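PDB 3OT5: UDP-N-acetylglucosamine 2-epimerase from Listeria monocytogenes, which probably catalyses the reversible inversion of configuration at C2 of the sugar that interconverts UDP-N-acetylglucosamine and UDP-N-acetylmannosamine. Local coordinates for residues A[291-294]-A[295-299]; A[93-96]-A[97-101]; A[188-191]-A[192-195]; A[360-363]-A[364-368]. All coordinates share one frame; numbering follows the deposited sequence.

Along the chain the four contacts follow one another without nesting or crossing, and each is local, joining two segments that follow one another directly. Interaction 2 comes first and starts helix 95-113, on the outside of the half built round the seven-stranded parallel sheet. Interaction 3 is the turn that leads from helix 178-186 into edge strand 194-196 of that same sheet. Interaction 1 then opens helix 292-301, beside the six-stranded parallel sheet, yet also touches helices 37-51 and 72-77 of the first half. Interaction 4 starts helix 362-370 straight after helix 348-360. Interactions 1 and 4 approach to about 9 Å between nearest atoms, whereas the centres of interactions 2 and 4 lie 49 Å apart.

Interaction 1: A[291-294]-A[295-299]; sequences DAID and FHNFL
Asn297 turns back along the helix and grips the carbonyl of Ile293 twice. Its backbone N donates to Ile293 O at 3.2 Å, and its side-chain ND2 reaches Ile293 O at 2.7 Å from the other face of the carbonyl plane. The ND2 bond is bent, 139° at the hydrogen, as might be expected of an amide folding back past its own backbone; with chi1 at -69°, CG sits beside the backbone N and makes this possible. Asparagine is short enough to return like this and still use both ends of its amide, since OD1 accepts from Gln210 N and ND2 also donates to Thr208 O.

The other polar links belong to the helix start. Phe295 N donates to Asp291 O at 2.8 Å, opening the regular series of backbone bonds. Asp291 is the N-cap: its OD1 takes Ile293 N at 3.2 Å from above the carboxylate plane, and also forms a salt bridge with Arg37. A carboxylate suits this end, where amide N-H groups lack carbonyl partners.

Two rings meet carbonyl oxygens differently. Ala292 O stands 3.2 Å above the centre of the His296 ring, whose NE2 is hydrogen-bonded to Glu315 OE2 and ND1 to Thr208 OG1. Asp294 O instead lies in the plane of Phe298, 3.3 Å from Phe298 CD2, where the ring edge carries partial positive charge.

Phe295 and Leu299 pack on Leu228 of strand 225-229, while Ala292 and Ile293 touch helices 37-51 and 72-77 respectively.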
ATOM      1  N   ASP A 291      -1.260 -13.582   3.705  1.00 64.71           N
ATOM      2  CA  ASP A 291      -2.231 -12.571   3.353  1.00 66.29           C
ATOM      3  C   ASP A 291      -1.579 -11.250   3.739  1.00 64.18           C
ATOM      4  O   ASP A 291      -0.693 -11.221   4.606  1.00 62.74           O
ATOM      5  CB  ASP A 291      -3.520 -12.802   4.161  1.00 69.86           C
ATOM      6  CG  ASP A 291      -4.583 -11.725   3.936  1.00 74.57           C
ATOM      7  OD1 ASP A 291      -4.302 -10.712   3.267  1.00 77.75           O
ATOM      8  OD2 ASP A 291      -5.714 -11.896   4.451  1.00 82.31           O
ATOM      9  N   ALA A 292      -1.978 -10.165   3.084  1.00 63.51           N
ATOM     10  CA  ALA A 292      -1.428  -8.855   3.398  1.00 61.97           C
ATOM     11  C   ALA A 292      -1.595  -8.578   4.896  1.00 61.45           C
ATOM     12  O   ALA A 292      -0.744  -7.937   5.514  1.00 60.33           O
ATOM     13  CB  ALA A 292      -2.119  -7.769   2.571  1.00 62.73           C
ATOM     14  N   ILE A 293      -2.686  -9.090   5.468  1.00 61.88           N
ATOM     15  CA  ILE A 293      -2.992  -8.906   6.890  1.00 61.87           C
ATOM     16  C   ILE A 293      -2.066  -9.718   7.794  1.00 59.95           C
ATOM     17  O   ILE A 293      -1.502  -9.178   8.745  1.00 59.45           O
ATOM     18  CB  ILE A 293      -4.463  -9.224   7.170  1.00 64.56           C
ATOM     19  CG1 ILE A 293      -5.338  -8.208   6.428  1.00 65.45           C
ATOM     20  CG2 ILE A 293      -4.750  -9.170   8.660  1.00 66.64           C
ATOM     21  CD1 ILE A 293      -6.795  -8.471   6.512  1.00 66.32           C
ATOM     22  N   ASP A 294      -1.917 -11.012   7.515  1.00 58.44           N
ATOM     23  CA  ASP A 294      -0.997 -11.835   8.299  1.00 56.73           C
ATOM     24  C   ASP A 294       0.382 -11.234   8.191  1.00 53.00           C
ATOM     25  O   ASP A 294       1.141 -11.187   9.165  1.00 51.50           O
ATOM     26  CB  ASP A 294      -0.968 -13.275   7.798  1.00 57.95           C
ATOM     27  CG  ASP A 294      -2.148 -14.087   8.280  1.00 61.03           C
ATOM     28  OD1 ASP A 294      -2.345 -14.171   9.511  1.00 61.18           O
ATOM     29  OD2 ASP A 294      -2.832 -14.699   7.437  1.00 67.27           O
ATOM     30  N   PHE A 295       0.692 -10.750   6.995  1.00 50.89           N
ATOM     31  CA  PHE A 295       1.978 -10.147   6.730  1.00 48.65           C
ATOM     32  C   PHE A 295       2.213  -8.917   7.599  1.00 47.81           C
ATOM     33  O   PHE A 295       3.307  -8.746   8.138  1.00 46.87           O
ATOM     34  CB  PHE A 295       2.114  -9.786   5.252  1.00 49.05           C
ATOM     35  CG  PHE A 295       3.488  -9.344   4.884  1.00 49.12           C
ATOM     36  CD1 PHE A 295       4.453 -10.274   4.540  1.00 51.32           C
ATOM     37  CD2 PHE A 295       3.831  -8.007   4.914  1.00 50.95           C
ATOM     38  CE1 PHE A 295       5.730  -9.872   4.218  1.00 54.70           C
ATOM     39  CE2 PHE A 295       5.107  -7.600   4.598  1.00 51.12           C
ATOM     40  CZ  PHE A 295       6.060  -8.527   4.250  1.00 52.54           C
ATOM     41  N   HIS A 296       1.212  -8.048   7.737  1.00 48.08           N
ATOM     42  CA  HIS A 296       1.394  -6.874   8.590  1.00 47.66           C
ATOM     43  C   HIS A 296       1.743  -7.309  10.014  1.00 47.23           C
ATOM     44  O   HIS A 296       2.584  -6.692  10.677  1.00 45.41           O
ATOM     45  CB  HIS A 296       0.167  -5.946   8.630  1.00 49.01           C
ATOM     46  CG  HIS A 296      -0.141  -5.279   7.324  1.00 50.02           C
ATOM     47  ND1 HIS A 296      -1.423  -4.941   6.944  1.00 52.34           N
ATOM     48  CD2 HIS A 296       0.659  -4.944   6.282  1.00 49.68           C
ATOM     49  CE1 HIS A 296      -1.392  -4.381   5.747  1.00 52.06           C
ATOM     50  NE2 HIS A 296      -0.141  -4.378   5.321  1.00 47.96           N
ATOM     51  N   ASN A 297       1.090  -8.370  10.476  1.00 47.10           N
ATOM     52  CA  ASN A 297       1.329  -8.898  11.816  1.00 48.44           C
ATOM     53  C   ASN A 297       2.727  -9.510  11.984  1.00 47.98           C
ATOM     54  O   ASN A 297       3.327  -9.401  13.058  1.00 47.69           O
ATOM     55  CB  ASN A 297       0.193  -9.835  12.199  1.00 50.30           C
ATOM     56  CG  ASN A 297      -1.121  -9.073  12.422  1.00 51.70           C
ATOM     57  OD1 ASN A 297      -1.345  -8.497  13.495  1.00 49.46           O
ATOM     58  ND2 ASN A 297      -1.996  -9.099  11.427  1.00 50.15           N
ATOM     59  N   PHE A 298       3.255 -10.125  10.928  1.00 47.19           N
ATOM     60  CA  PHE A 298       4.620 -10.661  10.969  1.00 48.23           C
ATOM     61  C   PHE A 298       5.581  -9.512  10.945  1.00 49.36           C
ATOM     62  O   PHE A 298       6.565  -9.470  11.677  1.00 49.63           O
ATOM     63  CB  PHE A 298       4.912 -11.588   9.786  1.00 47.27           C
ATOM     64  CG  PHE A 298       4.587 -13.020  10.052  1.00 48.12           C
ATOM     65  CD1 PHE A 298       5.611 -13.920  10.323  1.00 50.32           C
ATOM     66  CD2 PHE A 298       3.278 -13.462  10.074  1.00 49.66           C
ATOM     67  CE1 PHE A 298       5.345 -15.239  10.578  1.00 52.97           C
ATOM     68  CE2 PHE A 298       2.990 -14.789  10.332  1.00 53.40           C
ATOM     69  CZ  PHE A 298       4.029 -15.683  10.589  1.00 56.13           C
ATOM     70  N   LEU A 299       5.257  -8.560  10.093  1.00 51.10           N
ATOM     71  CA  LEU A 299       6.049  -7.375   9.907  1.00 51.88           C
ATOM     72  C   LEU A 299       6.243  -6.700  11.257  1.00 54.73           C
ATOM     73  O   LEU A 299       7.363  -6.331  11.621  1.00 55.77           O
ATOM     74  CB  LEU A 299       5.318  -6.460   8.917  1.00 51.74           C
ATOM     75  CG  LEU A 299       6.088  -5.407   8.148  1.00 51.62           C
ATOM     76  CD1 LEU A 299       7.196  -6.088   7.334  1.00 51.21           C
ATOM     77  CD2 LEU A 299       5.143  -4.644   7.249  1.00 49.15           C
TER

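Interaction 2: A[93-96]-A[97-101]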
ATOM      1  N   GLN A  93     -12.473 -10.834 -19.794  1.00 69.07           N
ATOM      2  CA  GLN A  93     -12.953  -9.580 -20.352  1.00 66.29           C
ATOM      3  C   GLN A  93     -11.807  -8.663 -20.715  1.00 61.46           C
ATOM      4  O   GLN A  93     -10.811  -8.585 -19.997  1.00 60.83           O
ATOM      5  CB  GLN A  93     -13.886  -8.886 -19.348  1.00 66.00           C
ATOM      6  CG  GLN A  93     -15.051  -9.771 -18.853  1.00 69.70           C
ATOM      7  CD  GLN A  93     -15.940 -10.293 -19.977  1.00 76.16           C
ATOM      8  OE1 GLN A  93     -16.697 -11.254 -19.790  1.00 79.57           O
ATOM      9  NE2 GLN A  93     -15.840  -9.676 -21.155  1.00 76.79           N
ATOM     10  N   THR A  94     -11.954  -7.960 -21.836  1.00 58.51           N
ATOM     11  CA  THR A  94     -10.926  -7.039 -22.283  1.00 54.33           C
ATOM     12  C   THR A  94     -10.954  -5.811 -21.396  1.00 50.90           C
ATOM     13  O   THR A  94     -11.867  -5.624 -20.576  1.00 48.97           O
ATOM     14  CB  THR A  94     -11.119  -6.576 -23.741  1.00 55.21           C
ATOM     15  OG1 THR A  94     -12.226  -5.663 -23.820  1.00 54.68           O
ATOM     16  CG2 THR A  94     -11.323  -7.781 -24.696  1.00 53.54           C
ATOM     17  N   LEU A  95      -9.954  -4.960 -21.586  1.00 47.86           N
ATOM     18  CA  LEU A  95      -9.838  -3.743 -20.835  1.00 44.57           C
ATOM     19  C   LEU A  95     -10.992  -2.799 -21.185  1.00 43.25           C
ATOM     20  O   LEU A  95     -11.546  -2.106 -20.314  1.00 41.58           O
ATOM     21  CB  LEU A  95      -8.505  -3.100 -21.151  1.00 43.92           C
ATOM     22  CG  LEU A  95      -8.135  -1.963 -20.220  1.00 43.29           C
ATOM     23  CD1 LEU A  95      -8.387  -2.354 -18.748  1.00 43.80           C
ATOM     24  CD2 LEU A  95      -6.685  -1.590 -20.461  1.00 36.38           C
ATOM     25  N   ALA A  96     -11.350  -2.781 -22.464  1.00 42.65           N
ATOM     26  CA  ALA A  96     -12.434  -1.946 -22.944  1.00 42.74           C
ATOM     27  C   ALA A  96     -13.752  -2.339 -22.289  1.00 42.67           C
ATOM     28  O   ALA A  96     -14.544  -1.488 -21.927  1.00 40.71           O
ATOM     29  CB  ALA A  96     -12.564  -2.062 -24.465  1.00 44.09           C
ATOM     30  N   GLU A  97     -13.963  -3.639 -22.128  1.00 45.48           N
ATOM     31  CA  GLU A  97     -15.195  -4.157 -21.554  1.00 47.48           C
ATOM     32  C   GLU A  97     -15.304  -3.926 -20.064  1.00 46.77           C
ATOM     33  O   GLU A  97     -16.386  -3.609 -19.572  1.00 48.07           O
ATOM     34  CB  GLU A  97     -15.328  -5.636 -21.885  1.00 50.20           C
ATOM     35  CG  GLU A  97     -15.573  -5.874 -23.351  1.00 53.46           C
ATOM     36  CD  GLU A  97     -15.355  -7.322 -23.765  1.00 59.42           C
ATOM     37  OE1 GLU A  97     -15.850  -7.701 -24.851  1.00 59.18           O
ATOM     38  OE2 GLU A  97     -14.684  -8.071 -23.006  1.00 59.79           O
ATOM     39  N   ILE A  98     -14.193  -4.084 -19.358  1.00 45.56           N
ATOM     40  CA  ILE A  98     -14.148  -3.867 -17.927  1.00 45.04           C
ATOM     41  C   ILE A  98     -14.497  -2.413 -17.660  1.00 42.85           C
ATOM     42  O   ILE A  98     -15.301  -2.094 -16.790  1.00 41.80           O
ATOM     43  CB  ILE A  98     -12.738  -4.189 -17.350  1.00 45.36           C
ATOM     44  CG1 ILE A  98     -12.437  -5.693 -17.469  1.00 52.25           C
ATOM     45  CG2 ILE A  98     -12.623  -3.777 -15.897  1.00 43.56           C
ATOM     46  CD1 ILE A  98     -10.990  -6.081 -17.051  1.00 51.99           C
ATOM     47  N   THR A  99     -13.884  -1.535 -18.439  1.00 42.99           N
ATOM     48  CA  THR A  99     -14.081  -0.093 -18.314  1.00 40.55           C
ATOM     49  C   THR A  99     -15.534   0.279 -18.566  1.00 41.26           C
ATOM     50  O   THR A  99     -16.140   0.987 -17.780  1.00 39.92           O
ATOM     51  CB  THR A  99     -13.157   0.642 -19.281  1.00 40.16           C
ATOM     52  OG1 THR A  99     -11.800   0.263 -18.999  1.00 39.47           O
ATOM     53  CG2 THR A  99     -13.308   2.154 -19.171  1.00 37.97           C
ATOM     54  N   SER A 100     -16.097  -0.209 -19.657  1.00 43.59           N
ATOM     55  CA  SER A 100     -17.491   0.091 -19.951  1.00 45.70           C
ATOM     56  C   SER A 100     -18.444  -0.463 -18.862  1.00 45.51           C
ATOM     57  O   SER A 100     -19.352   0.241 -18.416  1.00 45.54           O
ATOM     58  CB  SER A 100     -17.865  -0.433 -21.325  1.00 45.65           C
ATOM     59  OG  SER A 100     -17.569  -1.800 -21.425  1.00 55.37           O
ATOM     60  N   ARG A 101     -18.231  -1.700 -18.423  1.00 46.10           N
ATOM     61  CA  ARG A 101     -19.095  -2.284 -17.389  1.00 46.97           C
ATOM     62  C   ARG A 101     -19.083  -1.505 -16.078  1.00 43.91           C
ATOM     63  O   ARG A 101     -20.136  -1.274 -15.479  1.00 42.80           O
ATOM     64  CB  ARG A 101     -18.754  -3.751 -17.125  1.00 48.96           C
ATOM     65  CG  ARG A 101     -19.237  -4.688 -18.210  1.00 55.65           C
ATOM     66  CD  ARG A 101     -19.018  -6.139 -17.824  1.00 62.25           C
ATOM     67  NE  ARG A 101     -19.643  -7.048 -18.782  1.00 70.69           N
ATOM     68  CZ  ARG A 101     -19.057  -7.528 -19.877  1.00 74.83           C
ATOM     69  NH1 ARG A 101     -17.806  -7.199 -20.183  1.00 76.07           N
ATOM     70  NH2 ARG A 101     -19.728  -8.350 -20.674  1.00 77.03           N
TER
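Glu97 folds back over Thr94, and its side chain is best followed outward from the backbone. CB lies 3.7 Å from Thr94 OG1, and CG comes closer, 3.4 Å from that same Thr94 OG1, as the chain passes across the threonine. CD stays 3.5 Å from Thr94 OG1. A chi1 of -69° places CG beside the backbone N, and the extended remainder carries the carboxylate back to the backbone N of the N-cap residue, Thr94. At the tip OE2 accepts from Thr94 N at 3.0 Å, a nearly straight bond of 164° that arrives from above the carboxylate plane. Gln93 NE2 also reaches Glu97 OE2, at 2.7 Å, but the hydrogen points poorly and the bond is weak; the two side chains cross at about a right angle.

The return bond runs from Glu97 N to Thr94 OG1 at 3.2 Å. Threonine suits the position because its hydroxyl is held close to the main chain and can accept an N-H of the first turn. One turn on, Thr99 clasps Leu95 O from both faces of the carbonyl plane, with OG1 2.7 Å from Leu95 O and the backbone N as second donor. Ile98 adds an apolar touch, its CG1 4.0 Å from Gln93 CB.

Leu95 and Thr99 turn to Thr125 of helix 125-136. The reciprocal Thr94 and Glu97 bonds are a capping box, a classic start for an alpha-helix, here that of helix 95-113.

Interaction 3: A[188-191]-A[192-195]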
ATOM      1  N   GLY A 188      -0.243  21.618 -14.110  1.00 54.16           N
ATOM      2  CA  GLY A 188      -1.106  22.781 -14.002  1.00 55.44           C
ATOM      3  C   GLY A 188      -2.325  22.660 -13.109  1.00 54.60           C
ATOM      4  O   GLY A 188      -3.255  23.441 -13.259  1.00 56.53           O
ATOM      5  N   LYS A 189      -2.353  21.691 -12.190  1.00 52.90           N
ATOM      6  CA  LYS A 189      -3.496  21.573 -11.273  1.00 51.20           C
ATOM      7  C   LYS A 189      -3.496  22.724 -10.271  1.00 52.78           C
ATOM      8  O   LYS A 189      -2.444  23.264  -9.922  1.00 52.98           O
ATOM      9  CB  LYS A 189      -3.531  20.234 -10.515  1.00 49.87           C
ATOM     10  CG  LYS A 189      -4.145  19.056 -11.254  1.00 48.01           C
ATOM     11  CD  LYS A 189      -3.382  18.615 -12.470  1.00 48.21           C
ATOM     12  CE  LYS A 189      -4.061  17.397 -13.093  1.00 45.71           C
ATOM     13  NZ  LYS A 189      -3.362  16.915 -14.302  1.00 46.90           N
ATOM     14  N   ASP A 190      -4.690  23.072  -9.802  1.00 52.36           N
ATOM     15  CA  ASP A 190      -4.873  24.161  -8.855  1.00 54.10           C
ATOM     16  C   ASP A 190      -4.335  23.753  -7.480  1.00 53.08           C
ATOM     17  O   ASP A 190      -4.878  22.851  -6.854  1.00 50.86           O
ATOM     18  CB  ASP A 190      -6.369  24.511  -8.784  1.00 54.65           C
ATOM     19  CG  ASP A 190      -6.664  25.743  -7.939  1.00 59.88           C
ATOM     20  OD1 ASP A 190      -7.848  26.148  -7.907  1.00 67.08           O
ATOM     21  OD2 ASP A 190      -5.739  26.315  -7.323  1.00 61.85           O
ATOM     22  N   PRO A 191      -3.266  24.427  -7.005  1.00 53.93           N
ATOM     23  CA  PRO A 191      -2.691  24.098  -5.694  1.00 54.19           C
ATOM     24  C   PRO A 191      -3.737  23.976  -4.580  1.00 53.74           C
ATOM     25  O   PRO A 191      -3.609  23.126  -3.714  1.00 53.97           O
ATOM     26  CB  PRO A 191      -1.751  25.286  -5.393  1.00 57.55           C
ATOM     27  CG  PRO A 191      -1.493  25.956  -6.718  1.00 58.37           C
ATOM     28  CD  PRO A 191      -2.660  25.637  -7.608  1.00 56.73           C
ATOM     29  N   ALA A 192      -4.754  24.833  -4.597  1.00 54.31           N
ATOM     30  CA  ALA A 192      -5.807  24.794  -3.582  1.00 53.69           C
ATOM     31  C   ALA A 192      -6.583  23.464  -3.563  1.00 50.14           C
ATOM     32  O   ALA A 192      -7.278  23.162  -2.594  1.00 49.29           O
ATOM     33  CB  ALA A 192      -6.774  25.962  -3.775  1.00 55.01           C
ATOM     34  N   THR A 193      -6.463  22.667  -4.619  1.00 47.76           N
ATOM     35  CA  THR A 193      -7.180  21.394  -4.676  1.00 44.85           C
ATOM     36  C   THR A 193      -6.327  20.156  -4.315  1.00 43.66           C
ATOM     37  O   THR A 193      -6.851  19.036  -4.261  1.00 40.23           O
ATOM     38  CB  THR A 193      -7.780  21.185  -6.074  1.00 43.75           C
ATOM     39  OG1 THR A 193      -6.731  21.018  -7.031  1.00 41.52           O
ATOM     40  CG2 THR A 193      -8.669  22.380  -6.465  1.00 44.80           C
ATOM     41  N   ILE A 194      -5.036  20.348  -4.056  1.00 44.69           N
ATOM     42  CA  ILE A 194      -4.155  19.219  -3.732  1.00 44.44           C
ATOM     43  C   ILE A 194      -3.757  19.204  -2.266  1.00 45.85           C
ATOM     44  O   ILE A 194      -3.346  20.231  -1.704  1.00 47.92           O
ATOM     45  CB  ILE A 194      -2.852  19.263  -4.550  1.00 45.82           C
ATOM     46  CG1 ILE A 194      -3.135  19.379  -6.050  1.00 45.31           C
ATOM     47  CG2 ILE A 194      -2.021  18.018  -4.280  1.00 44.31           C
ATOM     48  CD1 ILE A 194      -1.895  19.743  -6.839  1.00 46.92           C
ATOM     49  N   PHE A 195      -3.841  18.029  -1.649  1.00 44.27           N
ATOM     50  CA  PHE A 195      -3.469  17.891  -0.249  1.00 44.64           C
ATOM     51  C   PHE A 195      -2.538  16.705  -0.044  1.00 43.89           C
ATOM     52  O   PHE A 195      -2.908  15.583  -0.348  1.00 42.95           O
ATOM     53  CB  PHE A 195      -4.717  17.698   0.621  1.00 43.85           C
ATOM     54  CG  PHE A 195      -5.668  18.850   0.586  1.00 45.56           C
ATOM     55  CD1 PHE A 195      -5.591  19.860   1.540  1.00 51.21           C
ATOM     56  CD2 PHE A 195      -6.638  18.938  -0.400  1.00 47.22           C
ATOM     57  CE1 PHE A 195      -6.463  20.927   1.511  1.00 51.48           C
ATOM     58  CE2 PHE A 195      -7.525  20.015  -0.434  1.00 48.38           C
ATOM     59  CZ  PHE A 195      -7.438  21.002   0.523  1.00 49.00           C
TER
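Between Asp190 and Thr193 the backbone winds into a tight 3-10 turn, in which Thr193 N donates to Asp190 O at 2.7 Å and, one residue on, Ile194 N donates to Pro191 O at 3.1 Å. Asp190 O is gripped a second time by the hydroxyl of the same threonine: OG1 lies 2.6 Å from Asp190 O, in the carbonyl plane and on a lone pair, while the backbone N comes from above that plane. With chi1 at 67° Thr193 OG1 sits between its own N and carbonyl carbon, which brings it back to the turn. The Asp190 carboxylate does a similar service, OD2 accepting from Ala192 N at 3.3 Å and closing an Asx turn. Pro191, its phi (-48°) restrained by the ring, fits a position where no N-H is required.

The turn belongs to a beta-alpha-beta crossover of the Rossmann-like sheet. Gly188, with positive phi, ends helix 178-186 in a Schellman motif, and after the turn the chain enters strand 194-196, which pairs in parallel with strand 172-175.

Apolar contact is lighter. Ile194 CD1 rests 4.1 Å from Lys189 CB, and Ile194 also packs on Leu184 and Leu185 of the helix just ended. The Lys189 chain bends at chi2 (65°), its aliphatic part lying against Leu184 and its NZ forming a salt bridge with Glu187.

Interaction 4: A[360-363]-A[364-368]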
ATOM      1  N   ASP A 360      24.193  -6.304  13.757  1.00 67.02           N
ATOM      2  CA  ASP A 360      25.295  -6.110  14.726  1.00 71.44           C
ATOM      3  C   ASP A 360      25.409  -4.729  15.357  1.00 74.07           C
ATOM      4  O   ASP A 360      26.050  -4.563  16.404  1.00 78.01           O
ATOM      5  CB  ASP A 360      26.625  -6.415  14.041  1.00 73.72           C
ATOM      6  CG  ASP A 360      26.653  -7.788  13.406  1.00 72.92           C
ATOM      7  OD1 ASP A 360      25.607  -8.478  13.402  1.00 70.80           O
ATOM      8  OD2 ASP A 360      27.718  -8.172  12.888  1.00 71.74           O
ATOM      9  N   ASN A 361      24.810  -3.738  14.711  1.00 73.27           N
ATOM     10  CA  ASN A 361      24.861  -2.367  15.174  1.00 74.97           C
ATOM     11  C   ASN A 361      23.470  -1.849  15.507  1.00 73.17           C
ATOM     12  O   ASN A 361      22.717  -1.419  14.622  1.00 70.22           O
ATOM     13  CB  ASN A 361      25.491  -1.508  14.087  1.00 76.20           C
ATOM     14  CG  ASN A 361      26.848  -2.027  13.653  1.00 79.11           C
ATOM     15  OD1 ASN A 361      27.710  -2.337  14.481  1.00 83.76           O
ATOM     16  ND2 ASN A 361      27.054  -2.098  12.342  1.00 80.34           N
ATOM     17  N   LYS A 362      23.132  -1.912  16.791  1.00 74.64           N
ATOM     18  CA  LYS A 362      21.843  -1.447  17.304  1.00 74.01           C
ATOM     19  C   LYS A 362      21.620   0.034  16.958  1.00 73.73           C
ATOM     20  O   LYS A 362      20.480   0.468  16.759  1.00 71.13           O
ATOM     21  CB  LYS A 362      21.804  -1.707  18.817  1.00 77.29           C
ATOM     22  CG  LYS A 362      20.554  -1.298  19.608  1.00 79.73           C
ATOM     23  CD  LYS A 362      20.427   0.204  19.840  1.00 84.76           C
ATOM     24  CE  LYS A 362      19.463   0.494  20.997  1.00 88.25           C
ATOM     25  NZ  LYS A 362      18.114  -0.117  20.790  1.00 86.59           N
ATOM     26  N   GLU A 363      22.714   0.793  16.863  1.00 75.89           N
ATOM     27  CA  GLU A 363      22.652   2.221  16.522  1.00 76.22           C
ATOM     28  C   GLU A 363      22.115   2.412  15.107  1.00 70.83           C
ATOM     29  O   GLU A 363      21.323   3.316  14.867  1.00 69.51           O
ATOM     30  CB  GLU A 363      24.031   2.876  16.606  1.00 79.89           C
ATOM     31  CG  GLU A 363      24.745   2.704  17.927  1.00 86.95           C
ATOM     32  CD  GLU A 363      26.096   3.388  17.942  1.00 93.63           C
ATOM     33  OE1 GLU A 363      26.360   4.208  17.031  1.00 94.42           O
ATOM     34  OE2 GLU A 363      26.890   3.115  18.869  1.00 98.62           O
ATOM     35  N   SER A 364      22.576   1.580  14.170  1.00 68.36           N
ATOM     36  CA  SER A 364      22.125   1.647  12.772  1.00 65.40           C
ATOM     37  C   SER A 364      20.679   1.218  12.635  1.00 60.88           C
ATOM     38  O   SER A 364      19.953   1.709  11.765  1.00 60.13           O
ATOM     39  CB  SER A 364      22.974   0.749  11.875  1.00 64.61           C
ATOM     40  OG  SER A 364      24.316   1.187  11.835  1.00 69.99           O
ATOM     41  N   HIS A 365      20.271   0.299  13.502  1.00 70.82           N
ATOM     42  CA  HIS A 365      18.928  -0.225  13.478  1.00 67.97           C
ATOM     43  C   HIS A 365      17.935   0.835  13.946  1.00 67.86           C
ATOM     44  O   HIS A 365      16.995   1.174  13.231  1.00 63.85           O
ATOM     45  CB  HIS A 365      18.829  -1.482  14.350  1.00 69.06           C
ATOM     46  CG  HIS A 365      17.568  -2.252  14.138  1.00 67.22           C
ATOM     47  ND1 HIS A 365      16.411  -2.003  14.844  1.00 65.09           N
ATOM     48  CD2 HIS A 365      17.273  -3.244  13.266  1.00 66.31           C
ATOM     49  CE1 HIS A 365      15.464  -2.822  14.430  1.00 63.80           C
ATOM     50  NE2 HIS A 365      15.961  -3.586  13.474  1.00 63.78           N
ATOM     51  N   ASP A 366      18.156   1.370  15.141  1.00 71.16           N
ATOM     52  CA  ASP A 366      17.269   2.393  15.681  1.00 72.71           C
ATOM     53  C   ASP A 366      17.278   3.659  14.819  1.00 72.18           C
ATOM     54  O   ASP A 366      16.297   4.408  14.803  1.00 69.39           O
ATOM     55  CB  ASP A 366      17.609   2.695  17.143  1.00 77.85           C
ATOM     56  CG  ASP A 366      17.261   1.538  18.066  1.00 80.51           C
ATOM     57  OD1 ASP A 366      16.605   0.572  17.599  1.00 77.11           O
ATOM     58  OD2 ASP A 366      17.623   1.597  19.259  1.00 81.22           O
ATOM     59  N   LYS A 367      18.386   3.893  14.115  1.00 73.25           N
ATOM     60  CA  LYS A 367      18.486   5.034  13.218  1.00 73.70           C
ATOM     61  C   LYS A 367      17.391   4.889  12.166  1.00 69.28           C
ATOM     62  O   LYS A 367      16.661   5.838  11.874  1.00 69.03           O
ATOM     63  CB  LYS A 367      19.854   5.070  12.552  1.00 75.55           C
ATOM     64  CG  LYS A 367      20.059   6.240  11.606  1.00 78.98           C
ATOM     65  CD  LYS A 367      21.478   6.281  11.023  1.00 83.69           C
ATOM     66  CE  LYS A 367      22.540   6.430  12.103  1.00 89.00           C
ATOM     67  NZ  LYS A 367      23.911   6.594  11.542  1.00 93.92           N
ATOM     68  N   MET A 368      17.271   3.695  11.597  1.00 66.61           N
ATOM     69  CA  MET A 368      16.234   3.450  10.601  1.00 63.46           C
ATOM     70  C   MET A 368      14.882   3.273  11.283  1.00 62.58           C
ATOM     71  O   MET A 368      13.862   3.770  10.799  1.00 61.34           O
ATOM     72  CB  MET A 368      16.549   2.213   9.779  1.00 62.00           C
ATOM     73  CG  MET A 368      17.829   2.312   8.973  1.00 63.46           C
ATOM     74  SD  MET A 368      18.051   0.844   7.950  1.00 60.57           S
ATOM     75  CE  MET A 368      16.611   0.940   6.895  1.00 58.37           C
TER
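Asn361 O is gripped by two backbone amides at the start of helix 362-370. His365 N donates to Asn361 O at 3.2 Å, as an ordinary first helical bond; Ser364 N approaches Asn361 O at 3.0 Å, but its hydrogen is poorly aimed and the bond is weak. The following turn is straighter: Asp366 N meets Lys362 O at 3.0 Å with an angle of 179° at the hydrogen.

Asn361 is the N-cap residue but makes no capping bond with its side chain; its ND2 donates instead to Asp357 OD2 in the preceding helix. Its CB lies 3.7 Å from Ser364 OG. Serine is small enough to sit here against Asp357 and Leu358, where helix 348-360 gives way to helix 362-370.

Lys362 leaves the backbone with CG anti to the backbone N (chi1 180°), then bends at chi2 and chi4, curling along the helix surface until NZ reaches the Asp366 carboxylate one turn on. The pair is a salt bridge, but Asp366 OD2 is modelled too close to the lysine, so its exact distance is doubtful. His365 is engaged outside the turn: its CB stays 3.5 Å from Lys362 O, while its ring stacks on Tyr303 and NE2 is hydrogen-bonded to Tyr303 O.

The chemistry divides the turn in two. The lysine and aspartate, even if their exact spacing is unsure, probably pair their charges along the helix at the surface, where solvent would soften the attraction, whereas the histidine uses NE2 and its ring stacking on Tyr303, tying the helix start to strand 302-307.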